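Local coordinates for protein pyridoxal kinase (Lactobacillus plantarum, PDB 3H74) that probably phosphorylates pyridoxal, using ATP as phosphate donor, to give the cofactor pyridoxal 5'-phosphate, as expected of a ribokinase-like vitamin B6 kinase, at residues 5-10 with 93-98; 13-18 with 47-52; 22-27 with 34-39; 30-35 with 75-80; 101-106 with 223-228. All coordinates share one frame; numbering follows the deposited sequence. Where two conformers were deposited one is given.

Contact 1. Residues 5-10 with 93-98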
# COMPACT_ATOMS: atom_id res chain seq x y z
N THR A 5 -12.92 0.22 12.69
CA THR A 5 -11.62 0.74 13.04
C THR A 5 -10.57 0.09 12.15
O THR A 5 -10.48 -1.15 12.07
CB THR A 5 -11.32 0.45 14.52
OG1 THR A 5 -12.24 1.18 15.34
CG2 THR A 5 -9.91 0.85 14.89
N MSE A 6 -9.78 0.92 11.49
CA MSE A 6 -8.68 0.40 10.69
C MSE A 6 -7.35 0.95 11.16
O MSE A 6 -7.16 2.16 11.28
CB MSE A 6 -8.84 0.69 9.21
CG MSE A 6 -7.71 0.09 8.37
SE MSE A 6 -7.81 0.55 6.51
CE MSE A 6 -9.32 -0.59 6.02
N LEU A 7 -6.43 0.02 11.42
CA LEU A 7 -5.06 0.37 11.70
C LEU A 7 -4.35 0.64 10.38
O LEU A 7 -4.44 -0.16 9.44
CB LEU A 7 -4.37 -0.81 12.40
CG LEU A 7 -2.86 -0.75 12.58
CD1 LEU A 7 -2.44 0.45 13.44
CD2 LEU A 7 -2.34 -2.05 13.17
N VAL A 8 -3.67 1.77 10.30
CA VAL A 8 -2.81 2.07 9.15
C VAL A 8 -1.42 2.32 9.68
O VAL A 8 -1.21 3.30 10.41
CB VAL A 8 -3.30 3.30 8.34
CG1 VAL A 8 -2.41 3.51 7.12
CG2 VAL A 8 -4.75 3.11 7.93
N ALA A 9 -0.48 1.44 9.34
CA ALA A 9 0.90 1.58 9.79
C ALA A 9 1.80 1.81 8.59
O ALA A 9 1.95 0.91 7.75
CB ALA A 9 1.34 0.36 10.57
N GLU A 10 2.34 3.02 8.49
CA GLU A 10 3.27 3.39 7.42
C GLU A 10 3.97 4.67 7.83
O GLU A 10 3.72 5.20 8.90
CB GLU A 10 2.57 3.50 6.06
CG GLU A 10 1.47 4.55 6.00
CD GLU A 10 0.50 4.29 4.87
OE1 GLU A 10 0.23 3.12 4.55
OE2 GLU A 10 -0.04 5.26 4.33
N THR A 93 4.27 -8.08 12.52
CA THR A 93 3.77 -9.42 12.19
C THR A 93 3.13 -10.09 13.41
O THR A 93 2.01 -10.60 13.34
CB THR A 93 4.89 -10.32 11.61
OG1 THR A 93 5.41 -9.72 10.41
CG2 THR A 93 4.35 -11.71 11.26
N THR A 94 3.82 -10.07 14.55
CA THR A 94 3.28 -10.75 15.73
C THR A 94 2.09 -10.00 16.34
O THR A 94 1.15 -10.63 16.83
CB THR A 94 4.34 -11.00 16.81
OG1 THR A 94 4.75 -9.76 17.37
CG2 THR A 94 5.55 -11.75 16.23
N TYR A 95 2.12 -8.66 16.28
CA TYR A 95 0.98 -7.89 16.78
C TYR A 95 -0.29 -8.21 16.00
O TYR A 95 -1.36 -8.43 16.58
CB TYR A 95 1.25 -6.37 16.79
CG TYR A 95 0.06 -5.64 17.33
CD1 TYR A 95 -0.24 -5.71 18.69
CD2 TYR A 95 -0.81 -4.95 16.49
CE1 TYR A 95 -1.35 -5.07 19.20
CE2 TYR A 95 -1.92 -4.30 17.00
CZ TYR A 95 -2.19 -4.38 18.36
OH TYR A 95 -3.30 -3.75 18.86
N LEU A 96 -0.17 -8.26 14.68
CA LEU A 96 -1.32 -8.57 13.82
C LEU A 96 -1.87 -9.96 14.12
O LEU A 96 -3.09 -10.17 14.13
CB LEU A 96 -0.94 -8.44 12.35
CG LEU A 96 -0.56 -7.04 11.87
CD1 LEU A 96 0.03 -7.12 10.46
CD2 LEU A 96 -1.74 -6.06 11.93
N GLU A 97 -0.97 -10.90 14.38
CA GLU A 97 -1.34 -12.28 14.73
C GLU A 97 -2.15 -12.37 16.03
O GLU A 97 -2.97 -13.27 16.19
CB GLU A 97 -0.09 -13.16 14.79
CG GLU A 97 -0.34 -14.67 15.04
CD GLU A 97 -1.36 -15.29 14.09
OE1 GLU A 97 -1.21 -15.15 12.85
OE2 GLU A 97 -2.31 -15.93 14.59
N GLN A 98 -1.92 -11.42 16.95
CA GLN A 98 -2.68 -11.34 18.21
C GLN A 98 -4.12 -10.90 17.97
O GLN A 98 -4.99 -11.12 18.81
CB GLN A 98 -2.06 -10.34 19.18
CG GLN A 98 -0.70 -10.67 19.75
CD GLN A 98 -0.14 -9.51 20.58
OE1 GLN A 98 1.06 -9.41 20.78
NE2 GLN A 98 -1.02 -8.63 21.05

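Contact 2. Residues 13-18 with 47-52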
# COMPACT_ATOMS: atom_id res chain seq x y z
N SER A 13 5.55 11.57 6.76
CA SER A 13 6.39 12.74 6.52
C SER A 13 5.55 13.99 6.68
O SER A 13 4.45 14.10 6.12
CB SER A 13 7.07 12.71 5.15
OG SER A 13 6.22 12.23 4.13
N ALA A 14 6.04 14.94 7.46
CA ALA A 14 5.25 16.13 7.75
C ALA A 14 4.91 16.88 6.47
O ALA A 14 3.76 17.24 6.23
CB ALA A 14 5.99 17.03 8.74
N VAL A 15 5.94 17.09 5.65
CA VAL A 15 5.79 17.70 4.34
C VAL A 15 5.88 16.63 3.26
O VAL A 15 6.77 15.77 3.29
CB VAL A 15 6.89 18.76 4.10
CG1 VAL A 15 6.99 19.15 2.63
CG2 VAL A 15 6.63 19.98 4.97
N GLY A 16 4.97 16.68 2.30
CA GLY A 16 5.10 15.87 1.11
C GLY A 16 3.82 15.29 0.56
O GLY A 16 3.80 14.88 -0.60
N GLY A 17 2.77 15.22 1.38
CA GLY A 17 1.47 14.70 0.95
C GLY A 17 1.43 13.28 0.41
O GLY A 17 0.79 12.99 -0.60
N ILE A 18 2.14 12.39 1.08
CA ILE A 18 2.11 10.97 0.72
C ILE A 18 1.78 10.14 1.97
O ILE A 18 1.45 10.70 3.02
CB ILE A 18 3.43 10.51 0.03
CG1 ILE A 18 4.64 10.60 0.98
CG2 ILE A 18 3.70 11.31 -1.25
CD1 ILE A 18 5.85 9.78 0.53
N SER A 47 12.19 12.18 -1.43
CA SER A 47 12.37 12.41 -2.86
C SER A 47 12.34 13.90 -3.24
O SER A 47 11.31 14.43 -3.64
CB SER A 47 11.32 11.61 -3.65
OG SER A 47 11.44 10.21 -3.40
N GLY A 48 13.48 14.58 -3.10
CA GLY A 48 13.61 15.93 -3.66
C GLY A 48 13.79 17.11 -2.72
O GLY A 48 13.92 18.25 -3.16
N TYR A 49 13.77 16.85 -1.41
CA TYR A 49 13.94 17.91 -0.43
C TYR A 49 15.32 17.90 0.23
O TYR A 49 15.57 18.66 1.16
CB TYR A 49 12.89 17.79 0.69
CG TYR A 49 11.45 17.87 0.26
CD1 TYR A 49 10.81 19.10 0.13
CD2 TYR A 49 10.71 16.71 0.06
CE1 TYR A 49 9.46 19.17 -0.23
CE2 TYR A 49 9.37 16.77 -0.28
CZ TYR A 49 8.76 17.98 -0.44
OH TYR A 49 7.41 18.01 -0.78
N GLY A 50 16.21 17.03 -0.26
CA GLY A 50 17.47 16.75 0.45
C GLY A 50 17.21 15.85 1.65
O GLY A 50 16.07 15.45 1.92
N THR A 51 18.27 15.54 2.38
CA THR A 51 18.23 14.58 3.47
C THR A 51 17.27 15.02 4.57
O THR A 51 17.46 16.06 5.18
CB THR A 51 19.64 14.43 4.07
OG1 THR A 51 20.53 14.01 3.02
CG2 THR A 51 19.65 13.38 5.17
N PRO A 52 16.20 14.23 4.81
CA PRO A 52 15.27 14.62 5.86
C PRO A 52 15.75 14.30 7.27
O PRO A 52 16.66 13.49 7.47
CB PRO A 52 14.00 13.82 5.54
CG PRO A 52 14.34 12.86 4.51
CD PRO A 52 15.76 13.03 4.08

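Contact 3. Residues 22-27 with 34-39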
# COMPACT_ATOMS: atom_id res chain seq x y z
N SER A 22 -1.80 11.11 3.44
CA SER A 22 -2.87 10.94 2.47
C SER A 22 -3.83 9.81 2.86
O SER A 22 -5.02 9.90 2.59
CB SER A 22 -2.33 10.75 1.06
OG SER A 22 -1.45 9.65 1.00
N ALA A 23 -3.32 8.77 3.53
CA ALA A 23 -4.19 7.69 3.98
C ALA A 23 -5.20 8.17 5.02
O ALA A 23 -6.36 7.74 5.01
CB ALA A 23 -3.38 6.54 4.52
N LEU A 24 -4.78 9.06 5.92
CA LEU A 24 -5.68 9.55 6.96
C LEU A 24 -6.93 10.23 6.39
O LEU A 24 -8.05 9.84 6.75
CB LEU A 24 -4.95 10.47 7.96
CG LEU A 24 -4.75 9.91 9.36
CD1 LEU A 24 -3.80 10.80 10.13
CD2 LEU A 24 -6.08 9.76 10.11
N PRO A 25 -6.77 11.26 5.55
CA PRO A 25 -7.95 11.87 4.94
C PRO A 25 -8.82 10.88 4.15
O PRO A 25 -10.04 10.89 4.29
CB PRO A 25 -7.36 12.96 4.03
CG PRO A 25 -6.06 13.31 4.69
CD PRO A 25 -5.54 11.98 5.16
N VAL A 26 -8.20 10.03 3.34
CA VAL A 26 -8.95 9.11 2.50
C VAL A 26 -9.79 8.14 3.33
O VAL A 26 -10.99 7.98 3.11
CB VAL A 26 -8.00 8.37 1.53
CG1 VAL A 26 -8.69 7.19 0.86
CG2 VAL A 26 -7.45 9.34 0.49
N LEU A 27 -9.16 7.49 4.31
CA LEU A 27 -9.86 6.48 5.08
C LEU A 27 -10.86 7.09 6.07
O LEU A 27 -11.91 6.52 6.33
CB LEU A 27 -8.87 5.53 5.75
CG LEU A 27 -8.20 4.60 4.72
CD1 LEU A 27 -6.90 4.03 5.27
CD2 LEU A 27 -9.14 3.48 4.26
N VAL A 34 -9.59 5.73 12.14
CA VAL A 34 -8.25 5.36 11.72
C VAL A 34 -7.29 5.39 12.91
O VAL A 34 -7.20 6.40 13.62
CB VAL A 34 -7.73 6.31 10.60
CG1 VAL A 34 -6.31 5.95 10.21
CG2 VAL A 34 -8.64 6.25 9.39
N ALA A 35 -6.60 4.28 13.15
CA ALA A 35 -5.48 4.27 14.08
C ALA A 35 -4.26 4.54 13.20
O ALA A 35 -3.83 3.67 12.43
CB ALA A 35 -5.38 2.94 14.80
N ALA A 36 -3.74 5.76 13.27
CA ALA A 36 -2.71 6.23 12.36
C ALA A 36 -1.34 6.07 13.01
O ALA A 36 -0.93 6.90 13.82
CB ALA A 36 -2.97 7.69 11.98
N LEU A 37 -0.65 4.99 12.65
CA LEU A 37 0.59 4.61 13.32
C LEU A 37 1.82 4.84 12.44
O LEU A 37 2.09 4.06 11.52
CB LEU A 37 0.52 3.15 13.73
CG LEU A 37 1.75 2.62 14.46
CD1 LEU A 37 1.94 3.36 15.77
CD2 LEU A 37 1.65 1.12 14.71
N PRO A 38 2.60 5.90 12.72
CA PRO A 38 3.84 6.06 11.97
C PRO A 38 4.84 4.94 12.24
O PRO A 38 5.08 4.59 13.40
CB PRO A 38 4.40 7.40 12.50
CG PRO A 38 3.19 8.13 13.05
CD PRO A 38 2.38 7.01 13.66
N THR A 39 5.41 4.38 11.17
CA THR A 39 6.50 3.42 11.29
C THR A 39 7.84 4.15 11.27
O THR A 39 8.87 3.59 11.68
CB THR A 39 6.45 2.40 10.15
OG1 THR A 39 6.36 3.12 8.93
CG2 THR A 39 5.24 1.49 10.27

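Contact 4. Residues 30-35 with 75-80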
# COMPACT_ATOMS: atom_id res chain seq x y z
N MSE A 30 -13.87 7.69 4.14
CA MSE A 30 -14.54 6.40 3.92
C MSE A 30 -15.12 5.82 5.20
O MSE A 30 -15.45 4.67 5.22
CB MSE A 30 -13.54 5.40 3.26
CG MSE A 30 -13.03 5.89 1.84
SE MSE A 30 -11.79 4.68 0.84
CE MSE A 30 -13.30 3.45 1.34
N GLN A 31 -15.19 6.60 6.25
CA GLN A 31 -15.96 6.26 7.45
C GLN A 31 -15.21 5.23 8.35
O GLN A 31 -15.79 4.50 9.08
CB GLN A 31 -17.39 5.80 7.08
CG GLN A 31 -18.08 6.63 5.96
CD GLN A 31 -19.46 6.04 5.61
OE1 GLN A 31 -20.16 6.01 6.41
NE2 GLN A 31 -19.62 5.31 4.54
N TYR A 32 -13.92 5.29 8.38
CA TYR A 32 -13.12 4.55 9.33
C TYR A 32 -12.66 5.40 10.50
O TYR A 32 -12.33 6.52 10.33
CB TYR A 32 -11.86 3.95 8.62
CG TYR A 32 -12.20 2.87 7.61
CD1 TYR A 32 -12.32 1.55 8.01
CD2 TYR A 32 -12.43 3.18 6.30
CE1 TYR A 32 -12.66 0.58 7.11
CE2 TYR A 32 -12.77 2.22 5.41
CZ TYR A 32 -12.88 0.91 5.83
OH TYR A 32 -13.20 -0.11 5.00
N ASP A 33 -12.65 4.79 11.68
CA ASP A 33 -11.88 5.27 12.83
C ASP A 33 -10.45 4.81 12.56
O ASP A 33 -10.15 3.63 12.72
CB ASP A 33 -12.44 4.66 14.13
CG ASP A 33 -11.44 4.66 15.32
OD1 ASP A 33 -10.77 5.68 15.56
OD2 ASP A 33 -11.36 3.63 16.04
N VAL A 34 -9.59 5.73 12.14
CA VAL A 34 -8.25 5.36 11.72
C VAL A 34 -7.29 5.39 12.91
O VAL A 34 -7.20 6.40 13.62
CB VAL A 34 -7.73 6.31 10.60
CG1 VAL A 34 -6.31 5.95 10.21
CG2 VAL A 34 -8.64 6.25 9.39
N ALA A 35 -6.60 4.28 13.15
CA ALA A 35 -5.48 4.27 14.08
C ALA A 35 -4.26 4.54 13.20
O ALA A 35 -3.83 3.67 12.43
CB ALA A 35 -5.38 2.94 14.80
N PHE A 75 -8.91 -4.08 16.62
CA PHE A 75 -9.01 -3.47 15.31
C PHE A 75 -9.79 -4.38 14.39
O PHE A 75 -9.69 -5.59 14.49
CB PHE A 75 -7.61 -3.19 14.75
CG PHE A 75 -6.84 -2.22 15.58
CD1 PHE A 75 -7.09 -0.86 15.47
CD2 PHE A 75 -5.88 -2.65 16.48
CE1 PHE A 75 -6.39 0.06 16.24
CE2 PHE A 75 -5.18 -1.73 17.27
CZ PHE A 75 -5.44 -0.38 17.14
N ASP A 76 -10.59 -3.79 13.51
CA ASP A 76 -11.33 -4.59 12.54
C ASP A 76 -10.47 -4.92 11.32
O ASP A 76 -10.45 -6.06 10.84
CB ASP A 76 -12.60 -3.85 12.12
CG ASP A 76 -13.52 -3.59 13.30
OD1 ASP A 76 -13.99 -4.59 13.90
OD2 ASP A 76 -13.78 -2.41 13.62
N GLN A 77 -9.75 -3.91 10.83
CA GLN A 77 -8.96 -4.04 9.62
C GLN A 77 -7.58 -3.44 9.84
O GLN A 77 -7.38 -2.63 10.76
CB GLN A 77 -9.63 -3.30 8.47
CG GLN A 77 -10.99 -3.82 8.06
CD GLN A 77 -12.16 -3.02 8.61
OE1 GLN A 77 -11.99 -1.98 9.24
NE2 GLN A 77 -13.36 -3.50 8.34
N ALA A 78 -6.63 -3.81 8.98
CA ALA A 78 -5.30 -3.20 9.00
C ALA A 78 -4.75 -3.07 7.60
O ALA A 78 -4.95 -3.96 6.75
CB ALA A 78 -4.35 -4.02 9.86
N LEU A 79 -4.07 -1.95 7.38
CA LEU A 79 -3.31 -1.69 6.17
C LEU A 79 -1.88 -1.39 6.60
O LEU A 79 -1.65 -0.50 7.42
CB LEU A 79 -3.88 -0.49 5.42
CG LEU A 79 -3.04 0.13 4.30
CD1 LEU A 79 -2.78 -0.86 3.17
CD2 LEU A 79 -3.71 1.38 3.77
N ILE A 80 -0.93 -2.13 6.03
CA ILE A 80 0.48 -1.90 6.33
C ILE A 80 1.17 -1.43 5.07
O ILE A 80 1.13 -2.12 4.04
CB ILE A 80 1.20 -3.18 6.86
CG1 ILE A 80 0.37 -3.91 7.92
CG2 ILE A 80 2.61 -2.85 7.33
CD1 ILE A 80 0.04 -3.11 9.18

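Contact 5. Residues 101-106 with 223-228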
# COMPACT_ATOMS: atom_id res chain seq x y z
N LEU A 101 -8.40 -9.91 12.81
CA LEU A 101 -8.75 -8.97 11.76
C LEU A 101 -9.63 -9.62 10.70
O LEU A 101 -9.39 -10.75 10.29
CB LEU A 101 -7.49 -8.41 11.09
CG LEU A 101 -6.51 -7.63 11.97
CD1 LEU A 101 -5.23 -7.43 11.19
CD2 LEU A 101 -7.08 -6.29 12.42
N SER A 102 -10.63 -8.88 10.25
CA SER A 102 -11.43 -9.33 9.12
C SER A 102 -10.73 -9.03 7.80
O SER A 102 -11.06 -9.61 6.77
CB SER A 102 -12.83 -8.73 9.17
OG SER A 102 -12.80 -7.32 9.09
N LEU A 103 -9.75 -8.13 7.83
CA LEU A 103 -9.04 -7.70 6.62
C LEU A 103 -7.63 -7.26 6.98
O LEU A 103 -7.44 -6.43 7.88
CB LEU A 103 -9.76 -6.53 5.94
CG LEU A 103 -9.08 -5.97 4.68
CD1 LEU A 103 -9.14 -6.95 3.52
CD2 LEU A 103 -9.69 -4.64 4.27
N LEU A 104 -6.65 -7.81 6.26
CA LEU A 104 -5.28 -7.35 6.32
C LEU A 104 -4.78 -7.11 4.91
O LEU A 104 -4.75 -8.03 4.09
CB LEU A 104 -4.38 -8.36 7.04
CG LEU A 104 -2.87 -8.07 7.04
CD1 LEU A 104 -2.53 -6.70 7.63
CD2 LEU A 104 -2.11 -9.16 7.79
N VAL A 105 -4.40 -5.87 4.62
CA VAL A 105 -3.80 -5.51 3.32
C VAL A 105 -2.36 -5.09 3.59
O VAL A 105 -2.11 -4.26 4.48
CB VAL A 105 -4.61 -4.37 2.63
CG1 VAL A 105 -3.96 -3.94 1.31
CG2 VAL A 105 -6.07 -4.79 2.41
N VAL A 106 -1.42 -5.65 2.84
CA VAL A 106 -0.03 -5.22 2.94
C VAL A 106 0.47 -4.74 1.58
O VAL A 106 0.36 -5.45 0.58
CB VAL A 106 0.89 -6.34 3.47
CG1 VAL A 106 2.33 -5.88 3.53
CG2 VAL A 106 0.44 -6.80 4.84
N GLY A 223 -9.79 0.45 1.95
CA GLY A 223 -11.04 1.08 2.35
C GLY A 223 -12.25 0.43 1.70
O GLY A 223 -13.28 0.21 2.35
N LEU A 224 -12.15 0.13 0.41
CA LEU A 224 -13.26 -0.50 -0.30
C LEU A 224 -13.48 -1.95 0.14
O LEU A 224 -14.62 -2.37 0.36
CB LEU A 224 -13.06 -0.41 -1.82
CG LEU A 224 -13.14 1.00 -2.41
CD1 LEU A 224 -12.64 0.99 -3.84
CD2 LEU A 224 -14.57 1.55 -2.34
N LEU A 225 -12.39 -2.69 0.30
CA LEU A 225 -12.52 -4.07 0.76
C LEU A 225 -13.13 -4.11 2.16
O LEU A 225 -13.98 -4.96 2.44
CB LEU A 225 -11.18 -4.78 0.75
CG LEU A 225 -10.57 -5.02 -0.63
CD1 LEU A 225 -9.19 -5.60 -0.48
CD2 LEU A 225 -11.46 -5.94 -1.48
N GLY A 226 -12.72 -3.19 3.02
CA GLY A 226 -13.24 -3.14 4.39
C GLY A 226 -14.71 -2.80 4.46
O GLY A 226 -15.36 -3.05 5.47
N ARG A 227 -15.24 -2.23 3.39
CA ARG A 227 -16.66 -1.87 3.32
C ARG A 227 -17.47 -2.94 2.58
O ARG A 227 -18.66 -2.76 2.33
CB ARG A 227 -16.86 -0.47 2.72
CG ARG A 227 -16.33 0.68 3.59
CD ARG A 227 -17.25 1.07 4.76
NE ARG A 227 -16.57 1.93 5.73
CZ ARG A 227 -15.99 1.49 6.85
NH1 ARG A 227 -16.01 0.19 7.15
NH2 ARG A 227 -15.39 2.34 7.66
N GLY A 228 -16.83 -4.06 2.26
CA GLY A 228 -17.54 -5.25 1.78
C GLY A 228 -17.56 -5.45 0.28
O GLY A 228 -18.19 -6.38 -0.21

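Contact 1. Residues 5-10 with 93-98
Leu7 of strand 4-13 meets Tyr95 and Leu96 of helix 86-98, part of the alpha/beta layering of a ribokinase-like fold. The strand lies inside the main, largely parallel sheet. The helix follows strand 77-80 and leads to strand 103-106, the next strand of the same sheet. The backbones stay well apart, with 9.9 Å between CA of Leu7 and CA of Leu96. Side chains span that distance. Leu7 points toward the helix, with CG anti to the backbone N (chi1 170°). Its CD2 methyl does the touching. It meets CD2 of Leu96 tip to tip at 4.2 Å. The same methyl lies at the edge of the Tyr95 ring, near the ring plane, 4.5 Å from CE2. Tyr95 also has CG anti to its N (chi1 -179°), which carries the ring from the helix toward the sheet. The neighbours of Leu7 along the strand, Met6 and Val8, face the other way and touch helix 19-29. The sheet is thus covered by helices on both faces. Phe65 stacks on the Tyr95 ring, and Ala78 touches both Leu7 and Leu96. No hydrogen bond crosses between the two segments. The contact is light and wholly apolar, one methyl against a methyl and a ring edge. It implies cohesion by dispersion and by the exclusion of water, with little directional preference.

Contact 2. Residues 13-18 with 47-52
Segments 13-18 and 47-52 keep their backbones apart, the nearest CA atoms, of Gly16 and Ser47, being 9.0 Å apart, and the ring of Tyr49 bridges the distance to Val15 and Gly16. Segment 13-18 turns a corner at Ala14 after strand 4-13. Segment 47-52 follows strand 32-42. The contact therefore sits beyond the C-terminal ends of two parallel strands, the sheet edge that holds the active site in ribokinase-like kinases. Val15 has CG1 anti to its N (chi1 166°). This methyl approaches the phenol end of Tyr49 obliquely, 3.7 Å from CZ and 3.6 Å from OH. CA of Gly16 lies 3.7 Å from the same OH. Gly16 has phi 142°, an angle at which a CB would press on the preceding carbonyl O. His45 meets the Tyr49 ring edge-to-face, and Arg258 also touches Tyr49. With a serine in place of Tyr49, the Val15 methyl would probably lose its aromatic partner and a gap would open between the loops. Backbone bonds of Val15 to Ser43 and His45 tie the loops alongside. Between the segments themselves the contact is van der Waals only, with the hydroxyl acting across it as bulk.

Contact 3. Residues 22-27 with 34-39
Leu24 reaches from helix 19-29 to Val34 and Ala36 of strand 32-42. Its CB leaves the helix to one side of the strand, and the contact begins at the branch. CG lies 3.9 Å from CB of Ala36. CD1 continues over the same methyl, 3.7 Å from Ala36 CB. CD2 turns to the other strand residue, 3.8 Å from CG1 of Val34. The two methyls are divided between Ala36 and Val34, which point to the same face of the sheet. The first torsion of Leu24, chi1 -110°, lies away from a staggered position and swings the branch toward the strand. This is the second half of a beta-alpha-beta unit made of strand 4-13, helix 19-29 and strand 32-42. The axes of segments 22-27 and 34-38 run antiparallel, at 179°, 9.5 Å apart at closest. If Leu24 were an alanine, Ala36 CB and Val34 CG1 would probably lose the Leu24 methyls that pack on them, and a gap would open beside them. One turn on, CB of Leu27 meets CG2 of Val34 at 3.7 Å. The beta-branch of Val34 therefore serves two helix residues, CG1 touching Leu24 and CG2 touching Leu27. The helix is kinked at Pro25, whose N makes no bond to the turn before. Beyond CB, Leu27 goes on to Met6 and Val8 of strand 4-13.

Contact 4. Residues 30-35 with 75-80
The hydroxyl of Tyr32, whose ring meets Gln77 at its edge, is hydrogen-bonded to the carbonyl O of Gly223 in helix 213-226. This bond fixes the far end of the ring. Arg227 adds a cation-pi interaction with the same ring. The amide end of Gln77 comes to the ring edge, its CD 3.9 Å from CE1 of Tyr32. Ring and amide planes stand at 86° to each other. Gln77 gets there through a bend at chi2 (100°), which folds the amide toward the ring. Strands 32-42 and 77-80 are not neighbours in the sheet. Strand 4-13 runs between them, and the contact passes over it on both faces. On one face Tyr32 and Gln77 meet above Met6. On the other, CB of Ala35 lies 3.4 Å from CE1 of Phe75 and 4.1 Å from its CZ, a close and oblique approach. Thr5 and Tyr95 also touch Phe75. Near the entry to the strands, Asp33 OD2 and Asp76 OD2 are 6.9 Å apart. Each has a partner in Thr5, Asp33 at OG1 and Asp76 at the backbone N, which probably tempers their mutual repulsion. Before the strand, Gln31 is the C-prime residue of a Schellman motif that ends helix 19-29. The contact thus combines a polar edge with apolar packing. Its polar groups look largely to third parties, so the two segments are joined largely by way of strand 4-13, which lies between them.

Contact 5. Residues 101-106 with 223-228
Leu103 and Leu225 cross at about a right angle, one from strand 103-106 of the main sheet, the other from helix 213-226. This is helix-on-sheet packing in the ribokinase-like fold. The helix starts within the Gly-Thr-Gly-Asp sequence characteristic of the family, which in relatives forms the anion hole. The contact lies at the opposite, C-terminal end of that helix. Leu103 has CG anti to its N (chi1 178°), which sends the branch at the last turn. CD2 does most of the touching, 3.8 Å from CB of Leu225. CD1 meets the same CB more loosely, at 4.1 Å. Leu225 thus offers the base of its side chain to Leu103, while its end goes further along the strand. There CD1 comes within 4.3 Å of CG2 of Val105. Leu103 and Val105 point to the same face of the sheet, two residues apart, and Leu225 touches both. The helix comes close, with CA of Gly226 6.6 Å from CA of Leu103. A side chain at Gly226 would have its CB near the Leu103 methyl. Past the helix, Gly228 takes the positive phi of the C-prime residue in a Schellman motif. Arg227 turns elsewhere, bonding to Met30 O and Ser4 OG. No hydrogen bond joins the segments. The nearest approach is Leu103 CD2 to the backbone N of Gly226, at 3.6 Å.

Contacts 1, 3, 4 and 5 cluster on the main sheet, strand order 32-42, 4-13, 77-80, 103-106. Contact 4 is central, its centre about 8 Å from those of contacts 3 and 5 and about 9 Å from that of contact 1. Contacts 3 and 4 share Val34 and Ala35. Helix 86-98 of contact 1 covers one face, and helices 19-29 and 213-226 the other. Contact 2 lies farther off, its centre about 17 Å from that of contact 3, which it just touches, and about 28 Å from that of contact 5. Along the chain, contacts 2, 3 and 4 fall inside the loop closed by contact 1, and contact 5 follows. Packing ties early and late segments into one sheet-centred body.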